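Local coordinates for PhiH1 repressor-like protein (Haloarcula marismortui ATCC 43049, PDB 3B73) that is of unknown function but, as a repressor-like winged helix-turn-helix protein, probably binds DNA and regulates transcription, at residues B[16-21]-B[57-62]; B[31-36]-B[44-49]. All blocks are in the same frame, centred on the assembly; numbering follows the deposited sequence.

Interaction 1 of 2, residues B[16-21]-B[57-62]; sequences DRILEI and DLLQPL
L19 reaches out from helix 13-25 and sets one methyl, CD2, against the entry to strand 59-62, meeting L58 just before it and L59 at its first position. Its CD2 lies 3.7 Å from CD2 of L59 and 4.0 Å from CG of the same leucine, the two side chains meeting at a slant. The partner residue L58 is met twice. L19 CD2 sits 3.7 Å from the carbonyl O of L58 and 4.1 Å from its CB, while the other branch, L19 CD1, approaches L58 CD1 at 4.2 Å. One branched side chain thus spans two consecutive leucines. The L19 torsion explains the reach: CG stands anti to the carbonyl carbon (chi1 -77°), which carries both methyls across although the CB bond itself does not aim at the strand. A looser touch comes one residue earlier in the helix, where I18 CG2 is 4.4 Å from L59 CD1. L59 and I18 both also rest on L50 of helix 43-55, and L19 touches I69 of strand 66-69 and Y76 of helix 71-77, so these elements add to the same apolar patch. The other flank of the helix is polar: R17 NH1 makes a salt-bridging hydrogen bond to E20 OE2 at 2.8 Å, bent (135°) and meeting the carboxylate on its syn side, 30° out of plane; R17 NH2 pairs with D16 of the second subunit. This aliphatic packing of a first helix on the 59-62/66-69 hairpin, the wing, is part of the hydrophobic core characteristic of the winged-helix fold.

Interaction 2 of 2, residues B[31-36]-B[44-49]; sequences KELEDR and SSVSRR. With SO4 (sulfate ion), chain D.
The helix-turn-helix of this winged-helix domain is held together where L33 of helix 30-34 meets V46 of helix 43-55, the probable recognition helix. Toward L33, V46 presents its CG1 methyl: CG1 is 3.8 Å from L33 CD1 and equally 3.8 Å from L33 CB, so it nestles along the leucine instead of touching only its far end. Its placement follows from the valine torsion, which leaves CG1 anti to the backbone N (chi1 175°). The second methyl, V46 CG2, comes 4.3 Å from E34 OE1, a contact at the margin of the apolar patch. Behind the pair, L33 also touches I18 and I21 of helix 13-25, and V46 packs on I39 and I41, so the interface belongs to a three-helix core. Next to V46 in sequence, S45 binds a sulfate, probably from the crystallisation liquor, which also accepts a hydrogen bond from S42 N; an anion at the start of this helix is consistent with a place where a DNA phosphate might lie. R48 NH1 makes a weak hydrogen bond to S45 OG, and that hydroxyl donates to sulfate O3 at 2.7 Å.

Both contacts are small, aliphatic and largely buried, but they occupy different depths of the fold. The centre of interaction 1 lies about 3 Å from the centre of the chain, that of interaction 2 about 11 Å; the first joins the first helix to the start of the hairpin, the second pairs the helices of the helix-turn-helix. They form one continuous core, since I21 CG2 lies 3.4 Å from L33 CD2 and I18 CD1 packs on R49 CB. Helix 43-55 is followed in the chain by strand 59-62, tying the two together. Their polar margins differ: beside 16-21, charges face the second subunit, whereas 44-49 carries a sulfate and no other protein chain of the assembly touches it.

Interaction 1 of 2, residues B[16-21]-B[57-62]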
ATOM      1  N   ASP B  16      -1.394   0.199  -4.965  1.00 42.06           N
ATOM      2  CA  ASP B  16       0.014   0.586  -4.867  1.00 55.48           C
ATOM      3  C   ASP B  16       0.825  -0.402  -5.684  1.00 53.89           C
ATOM      4  O   ASP B  16       1.736  -0.012  -6.426  1.00 40.40           O
ATOM      5  CB  ASP B  16       0.518   0.593  -3.408  1.00 46.61           C
ATOM      6  CG  ASP B  16       0.314   1.945  -2.710  1.00 50.84           C
ATOM      7  OD1 ASP B  16      -0.453   2.792  -3.207  1.00 49.57           O
ATOM      8  OD2 ASP B  16       0.900   2.157  -1.637  1.00 47.05           O
ATOM      9  N   ARG B  17       0.467  -1.676  -5.568  1.00 40.13           N
ATOM     10  CA  ARG B  17       1.155  -2.722  -6.319  1.00 47.05           C
ATOM     11  C   ARG B  17       1.013  -2.490  -7.805  1.00 48.51           C
ATOM     12  O   ARG B  17       1.999  -2.490  -8.541  1.00 54.50           O
ATOM     13  CB  ARG B  17       0.630  -4.112  -5.964  1.00 48.94           C
ATOM     14  CG  ARG B  17       0.850  -4.486  -4.523  1.00 60.07           C
ATOM     15  CD  ARG B  17       2.314  -4.379  -4.122  1.00 50.65           C
ATOM     16  NE  ARG B  17       2.340  -4.314  -2.681  1.00 60.70           N
ATOM     17  CZ  ARG B  17       2.610  -3.220  -1.987  1.00 49.83           C
ATOM     18  NH1 ARG B  17       2.973  -2.104  -2.593  1.00 50.25           N
ATOM     19  NH2 ARG B  17       2.543  -3.264  -0.675  1.00 52.64           N
ATOM     20  N   ILE B  18      -0.214  -2.262  -8.257  1.00 52.19           N
ATOM     21  CA  ILE B  18      -0.405  -2.014  -9.674  1.00 46.94           C
ATOM     22  C   ILE B  18       0.387  -0.790 -10.107  1.00 60.32           C
ATOM     23  O   ILE B  18       1.060  -0.829 -11.126  1.00 48.29           O
ATOM     24  CB  ILE B  18      -1.869  -1.828 -10.013  1.00 46.81           C
ATOM     25  CG1 ILE B  18      -2.612  -3.146  -9.779  1.00 50.32           C
ATOM     26  CG2 ILE B  18      -2.007  -1.308 -11.435  1.00 44.54           C
ATOM     27  CD1 ILE B  18      -4.064  -2.976  -9.665  1.00 47.00           C
ATOM     28  N   LEU B  19       0.316   0.298  -9.342  1.00 47.90           N
ATOM     29  CA  LEU B  19       1.068   1.490  -9.736  1.00 50.34           C
ATOM     30  C   LEU B  19       2.570   1.206  -9.823  1.00 42.66           C
ATOM     31  O   LEU B  19       3.233   1.634 -10.760  1.00 44.33           O
ATOM     32  CB  LEU B  19       0.799   2.667  -8.798  1.00 47.46           C
ATOM     33  CG  LEU B  19      -0.534   3.362  -9.027  1.00 49.37           C
ATOM     34  CD1 LEU B  19      -0.820   4.273  -7.865  1.00 59.31           C
ATOM     35  CD2 LEU B  19      -0.545   4.135 -10.369  1.00 39.57           C
ATOM     36  N   GLU B  20       3.090   0.464  -8.851  1.00 43.71           N
ATOM     37  CA  GLU B  20       4.514   0.133  -8.779  1.00 52.64           C
ATOM     38  C   GLU B  20       4.941  -0.718  -9.974  1.00 47.59           C
ATOM     39  O   GLU B  20       6.016  -0.528 -10.541  1.00 57.38           O
ATOM     40  CB  GLU B  20       4.838  -0.590  -7.460  1.00 50.05           C
ATOM     41  CG  GLU B  20       4.752   0.344  -6.245  1.00 45.81           C
ATOM     42  CD  GLU B  20       4.624  -0.387  -4.911  1.00 60.50           C
ATOM     43  OE1 GLU B  20       4.650   0.309  -3.878  1.00 57.35           O
ATOM     44  OE2 GLU B  20       4.498  -1.638  -4.880  1.00 51.54           O
ATOM     45  N   ILE B  21       4.079  -1.640 -10.372  1.00 50.98           N
ATOM     46  CA  ILE B  21       4.398  -2.519 -11.480  1.00 50.64           C
ATOM     47  C   ILE B  21       4.382  -1.752 -12.788  1.00 53.66           C
ATOM     48  O   ILE B  21       5.278  -1.894 -13.618  1.00 49.08           O
ATOM     49  CB  ILE B  21       3.444  -3.723 -11.545  1.00 52.34           C
ATOM     50  CG1 ILE B  21       3.848  -4.756 -10.486  1.00 44.75           C
ATOM     51  CG2 ILE B  21       3.482  -4.352 -12.930  1.00 54.75           C
ATOM     52  CD1 ILE B  21       2.715  -5.736 -10.109  1.00 45.07           C
ATOM     53  N   ASP B  57      -6.907   9.625 -12.233  1.00 56.64           N
ATOM     54  CA  ASP B  57      -5.810  10.198 -13.006  1.00 61.04           C
ATOM     55  C   ASP B  57      -4.427   9.799 -12.497  1.00 58.47           C
ATOM     56  O   ASP B  57      -3.466  10.521 -12.690  1.00 46.81           O
ATOM     57  CB  ASP B  57      -5.944  11.725 -13.079  1.00 64.79           C
ATOM     58  CG  ASP B  57      -6.739  12.185 -14.295  1.00120.22           C
ATOM     59  OD1 ASP B  57      -7.869  11.688 -14.529  1.00 88.14           O
ATOM     60  OD2 ASP B  57      -6.221  13.054 -15.027  1.00124.62           O
ATOM     61  N   LEU B  58      -4.332   8.634 -11.870  1.00 51.77           N
ATOM     62  CA  LEU B  58      -3.051   8.063 -11.502  1.00 50.93           C
ATOM     63  C   LEU B  58      -2.542   7.179 -12.632  1.00 54.29           C
ATOM     64  O   LEU B  58      -1.336   6.911 -12.741  1.00 51.82           O
ATOM     65  CB  LEU B  58      -3.203   7.265 -10.219  1.00 40.25           C
ATOM     66  CG  LEU B  58      -3.671   8.145  -9.062  1.00 41.67           C
ATOM     67  CD1 LEU B  58      -3.581   7.403  -7.721  1.00 54.45           C
ATOM     68  CD2 LEU B  58      -2.868   9.453  -9.008  1.00 48.72           C
ATOM     69  N   LEU B  59      -3.481   6.720 -13.458  1.00 41.72           N
ATOM     70  CA  LEU B  59      -3.181   6.014 -14.690  1.00 47.43           C
ATOM     71  C   LEU B  59      -3.960   6.688 -15.810  1.00 53.26           C
ATOM     72  O   LEU B  59      -4.851   7.482 -15.546  1.00 58.40           O
ATOM     73  CB  LEU B  59      -3.607   4.557 -14.602  1.00 48.15           C
ATOM     74  CG  LEU B  59      -2.817   3.657 -13.651  1.00 61.25           C
ATOM     75  CD1 LEU B  59      -3.366   2.244 -13.701  1.00 37.93           C
ATOM     76  CD2 LEU B  59      -1.312   3.666 -13.966  1.00 42.05           C
ATOM     77  N   GLN B  60      -3.604   6.385 -17.056  1.00 64.81           N
ATOM     78  CA  GLN B  60      -4.440   6.747 -18.201  1.00 70.78           C
ATOM     79  C   GLN B  60      -4.541   5.590 -19.183  1.00 46.22           C
ATOM     80  O   GLN B  60      -3.556   4.897 -19.442  1.00 59.98           O
ATOM     81  CB  GLN B  60      -3.938   8.005 -18.909  1.00 60.88           C
ATOM     82  CG  GLN B  60      -2.554   7.905 -19.514  1.00 62.34           C
ATOM     83  CD  GLN B  60      -2.119   9.220 -20.130  1.00 97.28           C
ATOM     84  OE1 GLN B  60      -1.158   9.855 -19.670  1.00 71.78           O
ATOM     85  NE2 GLN B  60      -2.844   9.651 -21.166  1.00 59.38           N
ATOM     86  N   PRO B  61      -5.756   5.356 -19.693  1.00 61.44           N
ATOM     87  CA  PRO B  61      -6.041   4.283 -20.641  1.00 60.75           C
ATOM     88  C   PRO B  61      -5.574   4.676 -22.050  1.00 56.25           C
ATOM     89  O   PRO B  61      -5.872   5.771 -22.530  1.00 60.63           O
ATOM     90  CB  PRO B  61      -7.567   4.198 -20.592  1.00 53.42           C
ATOM     91  CG  PRO B  61      -7.975   5.596 -20.307  1.00 55.38           C
ATOM     92  CD  PRO B  61      -6.991   6.038 -19.269  1.00 63.62           C
ATOM     93  N   LEU B  62      -4.815   3.788 -22.676  1.00 54.40           N
ATOM     94  CA  LEU B  62      -4.411   3.924 -24.068  1.00 75.59           C
ATOM     95  C   LEU B  62      -5.134   2.866 -24.912  1.00 68.21           C
ATOM     96  O   LEU B  62      -5.930   2.080 -24.393  1.00 63.95           O
ATOM     97  CB  LEU B  62      -2.889   3.767 -24.196  1.00 45.85           C
ATOM     98  CG  LEU B  62      -1.994   4.682 -23.331  1.00 57.43           C
ATOM     99  CD1 LEU B  62      -0.502   4.429 -23.614  1.00 62.37           C
ATOM    100  CD2 LEU B  62      -2.313   6.163 -23.509  1.00 54.02           C
TER

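Interaction 2 of 2, residues B[31-36]-B[44-49]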
ATOM      1  N   LYS B  31      -4.466  -8.945 -17.937  1.00 65.84           N
ATOM      2  CA  LYS B  31      -3.911 -10.294 -18.037  1.00102.82           C
ATOM      3  C   LYS B  31      -2.470 -10.347 -17.519  1.00 59.01           C
ATOM      4  O   LYS B  31      -2.140 -11.177 -16.678  1.00 60.00           O
ATOM      5  CB  LYS B  31      -4.013 -10.849 -19.471  1.00 90.84           C
ATOM      6  CG  LYS B  31      -3.827 -12.374 -19.575  1.00110.91           C
ATOM      7  CD  LYS B  31      -4.164 -12.903 -20.977  1.00138.69           C
ATOM      8  CE  LYS B  31      -5.609 -12.585 -21.382  1.00143.00           C
ATOM      9  NZ  LYS B  31      -5.884 -12.824 -22.837  1.00103.83           N
ATOM     10  N   GLU B  32      -1.604  -9.459 -17.998  1.00 61.25           N
ATOM     11  CA  GLU B  32      -0.216  -9.520 -17.547  1.00 73.49           C
ATOM     12  C   GLU B  32       0.000  -9.087 -16.071  1.00 79.11           C
ATOM     13  O   GLU B  32       0.929  -9.555 -15.409  1.00 63.54           O
ATOM     14  CB  GLU B  32       0.722  -8.795 -18.529  1.00 67.92           C
ATOM     15  CG  GLU B  32       0.601  -7.287 -18.564  1.00 72.79           C
ATOM     16  CD  GLU B  32       1.335  -6.621 -17.409  1.00114.95           C
ATOM     17  OE1 GLU B  32       2.170  -7.294 -16.753  1.00 97.66           O
ATOM     18  OE2 GLU B  32       1.073  -5.424 -17.162  1.00 81.85           O
ATOM     19  N   LEU B  33      -0.858  -8.212 -15.548  1.00 62.35           N
ATOM     20  CA  LEU B  33      -0.747  -7.822 -14.140  1.00 52.76           C
ATOM     21  C   LEU B  33      -1.153  -8.980 -13.244  1.00 73.27           C
ATOM     22  O   LEU B  33      -0.502  -9.255 -12.224  1.00 53.76           O
ATOM     23  CB  LEU B  33      -1.609  -6.597 -13.847  1.00 58.23           C
ATOM     24  CG  LEU B  33      -0.961  -5.273 -14.254  1.00 62.04           C
ATOM     25  CD1 LEU B  33      -2.011  -4.177 -14.272  1.00 49.30           C
ATOM     26  CD2 LEU B  33       0.201  -4.928 -13.305  1.00 55.30           C
ATOM     27  N   GLU B  34      -2.243  -9.639 -13.641  1.00 54.52           N
ATOM     28  CA  GLU B  34      -2.753 -10.856 -13.001  1.00 70.62           C
ATOM     29  C   GLU B  34      -1.651 -11.906 -12.789  1.00 63.04           C
ATOM     30  O   GLU B  34      -1.569 -12.567 -11.745  1.00 68.64           O
ATOM     31  CB  GLU B  34      -3.884 -11.434 -13.871  1.00 67.02           C
ATOM     32  CG  GLU B  34      -4.327 -12.818 -13.489  1.00 80.81           C
ATOM     33  CD  GLU B  34      -4.751 -12.874 -12.050  1.00 99.28           C
ATOM     34  OE1 GLU B  34      -5.325 -11.870 -11.581  1.00 91.45           O
ATOM     35  OE2 GLU B  34      -4.500 -13.904 -11.389  1.00111.85           O
ATOM     36  N   ASP B  35      -0.781 -12.036 -13.780  1.00 62.36           N
ATOM     37  CA  ASP B  35       0.234 -13.084 -13.764  1.00 84.01           C
ATOM     38  C   ASP B  35       1.426 -12.793 -12.855  1.00 82.10           C
ATOM     39  O   ASP B  35       2.267 -13.660 -12.653  1.00 75.11           O
ATOM     40  CB  ASP B  35       0.706 -13.384 -15.191  1.00 95.65           C
ATOM     41  CG  ASP B  35      -0.403 -13.950 -16.061  1.00109.25           C
ATOM     42  OD1 ASP B  35      -1.263 -14.679 -15.517  1.00 87.01           O
ATOM     43  OD2 ASP B  35      -0.422 -13.665 -17.281  1.00124.41           O
ATOM     44  N   ARG B  36       1.505 -11.579 -12.315  1.00 61.03           N
ATOM     45  CA  ARG B  36       2.566 -11.229 -11.374  1.00 60.40           C
ATOM     46  C   ARG B  36       2.378 -11.931 -10.019  1.00 61.95           C
ATOM     47  O   ARG B  36       1.245 -12.139  -9.571  1.00 63.95           O
ATOM     48  CB  ARG B  36       2.585  -9.720 -11.177  1.00 75.60           C
ATOM     49  CG  ARG B  36       3.128  -8.970 -12.356  1.00 71.53           C
ATOM     50  CD  ARG B  36       4.618  -9.180 -12.406  1.00 65.23           C
ATOM     51  NE  ARG B  36       5.309  -7.925 -12.684  1.00 69.78           N
ATOM     52  CZ  ARG B  36       6.290  -7.432 -11.934  1.00 79.25           C
ATOM     53  NH1 ARG B  36       6.867  -6.277 -12.253  1.00 95.04           N
ATOM     54  NH2 ARG B  36       6.712  -8.103 -10.873  1.00 53.76           N
ATOM     55  N   SER B  44     -10.369  -9.769 -13.207  1.00 58.76           N
ATOM     56  CA  SER B  44     -11.482  -8.819 -13.227  1.00 60.96           C
ATOM     57  C   SER B  44     -11.288  -7.739 -12.157  1.00 55.45           C
ATOM     58  O   SER B  44     -11.656  -6.572 -12.354  1.00 58.12           O
ATOM     59  CB  SER B  44     -12.832  -9.533 -13.068  1.00 63.48           C
ATOM     60  OG  SER B  44     -12.852 -10.334 -11.900  1.00 75.85           O
ATOM     61  N   SER B  45     -10.705  -8.120 -11.022  1.00 61.37           N
ATOM     62  CA  SER B  45     -10.457  -7.151  -9.959  1.00 55.76           C
ATOM     63  C   SER B  45      -9.408  -6.163 -10.420  1.00 54.81           C
ATOM     64  O   SER B  45      -9.544  -4.955 -10.210  1.00 52.42           O
ATOM     65  CB  SER B  45      -9.988  -7.836  -8.681  1.00 55.91           C
ATOM     66  OG  SER B  45     -11.036  -8.597  -8.132  1.00 67.17           O
ATOM     67  N   VAL B  46      -8.358  -6.689 -11.049  1.00 47.06           N
ATOM     68  CA  VAL B  46      -7.324  -5.838 -11.611  1.00 52.45           C
ATOM     69  C   VAL B  46      -7.950  -4.838 -12.559  1.00 51.74           C
ATOM     70  O   VAL B  46      -7.644  -3.648 -12.488  1.00 53.46           O
ATOM     71  CB  VAL B  46      -6.239  -6.647 -12.346  1.00 49.81           C
ATOM     72  CG1 VAL B  46      -5.236  -5.691 -13.043  1.00 49.97           C
ATOM     73  CG2 VAL B  46      -5.544  -7.583 -11.373  1.00 47.49           C
ATOM     74  N   SER B  47      -8.810  -5.315 -13.463  1.00 49.55           N
ATOM     75  CA  SER B  47      -9.517  -4.404 -14.371  1.00 58.95           C
ATOM     76  C   SER B  47     -10.272  -3.313 -13.623  1.00 62.81           C
ATOM     77  O   SER B  47     -10.248  -2.136 -14.020  1.00 63.55           O
ATOM     78  CB  SER B  47     -10.485  -5.162 -15.282  1.00 55.85           C
ATOM     79  OG  SER B  47      -9.765  -5.837 -16.296  1.00 74.31           O
ATOM     80  N   ARG B  48     -10.956  -3.709 -12.552  1.00 55.02           N
ATOM     81  CA  ARG B  48     -11.672  -2.751 -11.711  1.00 57.95           C
ATOM     82  C   ARG B  48     -10.736  -1.702 -11.105  1.00 57.12           C
ATOM     83  O   ARG B  48     -11.019  -0.508 -11.174  1.00 59.18           O
ATOM     84  CB  ARG B  48     -12.444  -3.479 -10.611  1.00 72.61           C
ATOM     85  CG  ARG B  48     -13.886  -3.752 -10.989  1.00 77.38           C
ATOM     86  CD  ARG B  48     -14.613  -4.591  -9.941  1.00 95.03           C
ATOM     87  NE  ARG B  48     -14.562  -6.019 -10.249  1.00108.56           N
ATOM     88  CZ  ARG B  48     -14.095  -6.945  -9.420  1.00125.92           C
ATOM     89  NH1 ARG B  48     -13.649  -6.588  -8.221  1.00105.66           N
ATOM     90  NH2 ARG B  48     -14.085  -8.227  -9.782  1.00 88.58           N
ATOM     91  N   ARG B  49      -9.619  -2.148 -10.533  1.00 52.04           N
ATOM     92  CA  ARG B  49      -8.638  -1.230  -9.963  1.00 55.32           C
ATOM     93  C   ARG B  49      -8.012  -0.350 -11.036  1.00 55.10           C
ATOM     94  O   ARG B  49      -7.799   0.854 -10.821  1.00 47.79           O
ATOM     95  CB  ARG B  49      -7.549  -1.983  -9.196  1.00 45.47           C
ATOM     96  CG  ARG B  49      -8.074  -2.779  -8.020  1.00 48.36           C
ATOM     97  CD  ARG B  49      -9.221  -2.094  -7.303  1.00 51.86           C
ATOM     98  NE  ARG B  49      -8.888  -0.783  -6.737  1.00 52.67           N
ATOM     99  CZ  ARG B  49      -9.753  -0.059  -6.035  1.00 52.85           C
ATOM    100  NH1 ARG B  49     -10.976  -0.528  -5.835  1.00 54.99           N
ATOM    101  NH2 ARG B  49      -9.419   1.129  -5.537  1.00 52.12           N
TER
HETATM  102  S   SO4 D 109     -10.080 -11.606  -5.736  1.00 93.80           S
HETATM  103  O1  SO4 D 109      -9.859 -10.753  -4.570  1.00 80.30           O
HETATM  104  O2  SO4 D 109     -11.451 -12.140  -5.712  1.00 83.21           O
HETATM  105  O3  SO4 D 109      -9.906 -10.798  -6.945  1.00 75.88           O
HETATM  106  O4  SO4 D 109      -9.097 -12.696  -5.694  1.00 72.47           O